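PDB 3D6L: putative hydrolase, which probably hydrolyses long-chain fatty acyl-CoA thioesters as a hexameric enzyme of the hot dog fold. Local coordinates for residues Ile39-Arg42 with Arg48-Thr51; Thr111-Ser114 with Lys120-Pro123. One frame throughout, in Å; residues are numbered along the deposited sequence.

Contact 1: residues Ile39-Arg42 with Arg48-Thr51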
# COMPACT_ATOMS: atom_id res chain seq x y z
N ILE A 39 13.50 -16.76 -5.47
CA ILE A 39 14.46 -16.48 -6.54
C ILE A 39 15.58 -17.51 -6.56
O ILE A 39 16.01 -17.95 -7.63
CB ILE A 39 15.08 -15.06 -6.40
CG1 ILE A 39 14.03 -13.99 -6.72
CG2 ILE A 39 16.30 -14.89 -7.33
CD1 ILE A 39 14.41 -12.63 -6.23
N ALA A 40 16.04 -17.90 -5.37
CA ALA A 40 17.11 -18.89 -5.23
C ALA A 40 16.62 -20.28 -5.62
O ALA A 40 17.33 -21.00 -6.32
CB ALA A 40 17.65 -18.91 -3.81
N ALA A 41 15.42 -20.63 -5.18
CA ALA A 41 14.81 -21.93 -5.49
C ALA A 41 14.49 -22.09 -6.98
O ALA A 41 14.62 -23.19 -7.52
CB ALA A 41 13.56 -22.14 -4.64
N ARG A 42 14.08 -21.00 -7.63
CA ARG A 42 13.79 -21.04 -9.07
C ARG A 42 15.02 -21.30 -9.96
O ARG A 42 14.87 -21.70 -11.11
CB ARG A 42 13.04 -19.78 -9.52
CG ARG A 42 11.53 -19.86 -9.35
CD ARG A 42 10.80 -18.75 -10.11
NE ARG A 42 11.28 -17.42 -9.73
CZ ARG A 42 10.83 -16.71 -8.69
NH1 ARG A 42 9.86 -17.18 -7.91
NH2 ARG A 42 11.36 -15.51 -8.44
N ARG A 48 8.23 -21.69 -11.89
CA ARG A 48 7.44 -21.38 -10.70
C ARG A 48 7.83 -22.25 -9.51
O ARG A 48 8.16 -23.42 -9.66
CB ARG A 48 5.94 -21.55 -11.01
CG ARG A 48 5.00 -20.93 -9.98
CD ARG A 48 3.56 -21.39 -10.19
NE ARG A 48 2.77 -21.15 -8.99
CZ ARG A 48 1.45 -21.32 -8.90
NH1 ARG A 48 0.74 -21.74 -9.93
NH2 ARG A 48 0.84 -21.06 -7.76
N VAL A 49 7.80 -21.67 -8.32
CA VAL A 49 7.85 -22.45 -7.09
C VAL A 49 6.70 -22.00 -6.19
O VAL A 49 6.26 -20.84 -6.27
CB VAL A 49 9.22 -22.35 -6.37
CG1 VAL A 49 10.34 -23.03 -7.20
CG2 VAL A 49 9.59 -20.90 -6.02
N VAL A 50 6.18 -22.91 -5.37
CA VAL A 50 5.26 -22.47 -4.33
C VAL A 50 5.88 -22.74 -2.97
O VAL A 50 6.53 -23.77 -2.78
CB VAL A 50 3.78 -23.00 -4.49
CG1 VAL A 50 3.43 -23.28 -5.95
CG2 VAL A 50 3.49 -24.21 -3.62
N THR A 51 5.71 -21.80 -2.05
CA THR A 51 6.28 -21.91 -0.71
C THR A 51 5.46 -22.90 0.12
O THR A 51 4.26 -22.72 0.29
CB THR A 51 6.32 -20.54 -0.00
OG1 THR A 51 6.69 -19.52 -0.94
CG2 THR A 51 7.31 -20.56 1.14
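Arg48 N has Arg42 CD 4.3 Å away, yet no hydrogen bond crosses between the helix end and the strand. The polar groups of Arg48 are held elsewhere: its backbone hydrogen-bonds with that of Val115, its O accepts a bond from Ser45 OG, and its NH1 reaches Arg117 O only weakly. The rest is apolar packing centred on Val49. Both of its methyls, CG1 and CG2, lie 4.0 Å from Arg42 CG, so the valine fork sits against the aliphatic root of the arginine, the two side chains crossing at a slant. A bend at chi3 (-56°) turns the guanidinium back along the helix side, leaving NH1 4.2 Å from Val49 CG2 and the group oblique to that methyl. One residue earlier in the helix, Ala41 directs its CB toward the strand and meets Val49 CG1 at 4.2 Å. The contact sets the C-terminal turn of the central hot dog helix, which the sheet wraps, against strand 48-58, outermost in the sheet of this chain. Strand 82-94 takes Ala40 on Val85 and Ala41 on Ile83, strand 100-115 pairs with 48-58, and Ile68 of a second subunit packs on Ile39 and Arg42.

Contact 2: residues Thr111-Ser114 with Lys120-Pro123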
# COMPACT_ATOMS: atom_id res chain seq x y z
N THR A 111 11.17 -23.65 2.59
CA THR A 111 11.07 -24.76 1.64
C THR A 111 10.02 -24.49 0.56
O THR A 111 8.92 -24.01 0.84
CB THR A 111 10.82 -26.12 2.34
OG1 THR A 111 11.74 -26.28 3.43
CG2 THR A 111 11.02 -27.29 1.37
N TYR A 112 10.40 -24.80 -0.68
CA TYR A 112 9.57 -24.57 -1.85
C TYR A 112 9.36 -25.89 -2.58
O TYR A 112 10.17 -26.81 -2.44
CB TYR A 112 10.25 -23.55 -2.79
CG TYR A 112 10.57 -22.24 -2.11
CD1 TYR A 112 11.78 -22.04 -1.44
CD2 TYR A 112 9.64 -21.20 -2.12
CE1 TYR A 112 12.06 -20.83 -0.80
CE2 TYR A 112 9.90 -19.99 -1.49
CZ TYR A 112 11.11 -19.80 -0.83
OH TYR A 112 11.36 -18.60 -0.20
N VAL A 113 8.27 -25.98 -3.33
CA VAL A 113 8.08 -27.11 -4.22
C VAL A 113 8.20 -26.60 -5.65
O VAL A 113 7.71 -25.52 -5.98
CB VAL A 113 6.72 -27.84 -3.96
CG1 VAL A 113 5.54 -26.93 -4.26
CG2 VAL A 113 6.63 -29.11 -4.79
N SER A 114 8.88 -27.36 -6.50
CA SER A 114 9.02 -26.98 -7.90
C SER A 114 7.76 -27.42 -8.65
O SER A 114 7.38 -28.59 -8.61
CB SER A 114 10.28 -27.61 -8.48
OG SER A 114 9.98 -28.51 -9.53
N LYS A 120 1.17 -27.82 -10.70
CA LYS A 120 1.33 -29.26 -10.49
C LYS A 120 2.79 -29.60 -10.24
O LYS A 120 3.68 -28.97 -10.80
CB LYS A 120 0.77 -30.06 -11.67
CG LYS A 120 -0.72 -29.80 -11.94
CD LYS A 120 -1.35 -30.90 -12.82
CE LYS A 120 -1.85 -32.10 -11.98
NZ LYS A 120 -2.39 -33.19 -12.84
N LYS A 121 3.03 -30.59 -9.39
CA LYS A 121 4.40 -30.96 -9.03
C LYS A 121 5.27 -31.23 -10.26
O LYS A 121 4.88 -31.96 -11.17
CB LYS A 121 4.43 -32.14 -8.05
CG LYS A 121 4.19 -31.71 -6.60
CD LYS A 121 4.30 -32.86 -5.61
CE LYS A 121 4.16 -32.34 -4.18
NZ LYS A 121 4.18 -33.44 -3.15
N ASN A 122 6.43 -30.60 -10.27
CA ASN A 122 7.41 -30.70 -11.35
C ASN A 122 8.67 -31.33 -10.76
O ASN A 122 9.31 -30.73 -9.92
CB ASN A 122 7.69 -29.29 -11.92
CG ASN A 122 8.45 -29.30 -13.26
OD1 ASN A 122 8.78 -30.36 -13.80
ND2 ASN A 122 8.72 -28.11 -13.79
N PRO A 123 9.00 -32.58 -11.16
CA PRO A 123 10.28 -33.13 -10.69
C PRO A 123 11.45 -32.29 -11.19
O PRO A 123 11.49 -31.93 -12.37
CB PRO A 123 10.31 -34.53 -11.31
CG PRO A 123 8.88 -34.86 -11.57
CD PRO A 123 8.26 -33.55 -11.99
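Two polar approaches join Ser114, near the end of its strand, to Asn122 in the loop that follows. The sound one is between backbones: Asn122 N gives its hydrogen to Ser114 O over 2.8 Å, with an N-H...O angle of 157°. The donor sits 26° off the carbonyl plane. The second runs from Ser114 OG to Asn122 O; at 2.4 Å the bond is too short to be taken literally, so its exact geometry is doubtful. With CG anti to the backbone N (chi1 -167°), Asn122 presents its CB to the serine, and that CB also lies beside Ser114 O. Apolar contact comes from Val113 and Lys121, whose side chains cross at about a right angle. Val113 CG2 touches the lysine chain at CG, 4.0 Å away, and again at CE, 4.1 Å away; extended beyond CG, the chain lays its methylenes over that methyl. In the fold, strand 100-115 runs between 82-94 and 48-58, and the loop after it turns back against it ahead of helix 126-130. Chemically, one sound backbone hydrogen bond ties loop to strand, with the serine hydroxyl near the main-chain oxygen of Asn122, while the exposed lysine contributes its hydrocarbon part.

How the contacts relate
Contacts 1 and 2 have centres about 8 Å apart and both reach the sheet in which strands 48-58 and 100-115 run antiparallel. Their seam is a probable hydrogen bond between Val50 O and Val113 N at 2.9 Å, flanked by Val49 CB lying 3.5 Å from Val113 O. Tyr112 reaches both parts of contact 1: its CD1 is 3.7 Å from Ala41 CB, and its CE2 is 3.3 Å from Thr51 OG1. Segments 48-51 and 111-114 both reach Asp34 of the helix, whose OD1 is hydrogen-bonded to Thr51 OG1 and whose O is hydrogen-bonded to Tyr112 OH. Contact 1 thus joins helix to sheet, whereas contact 2 turns the loop after strand 100-115 back onto that same strand, the neighbour of 48-58.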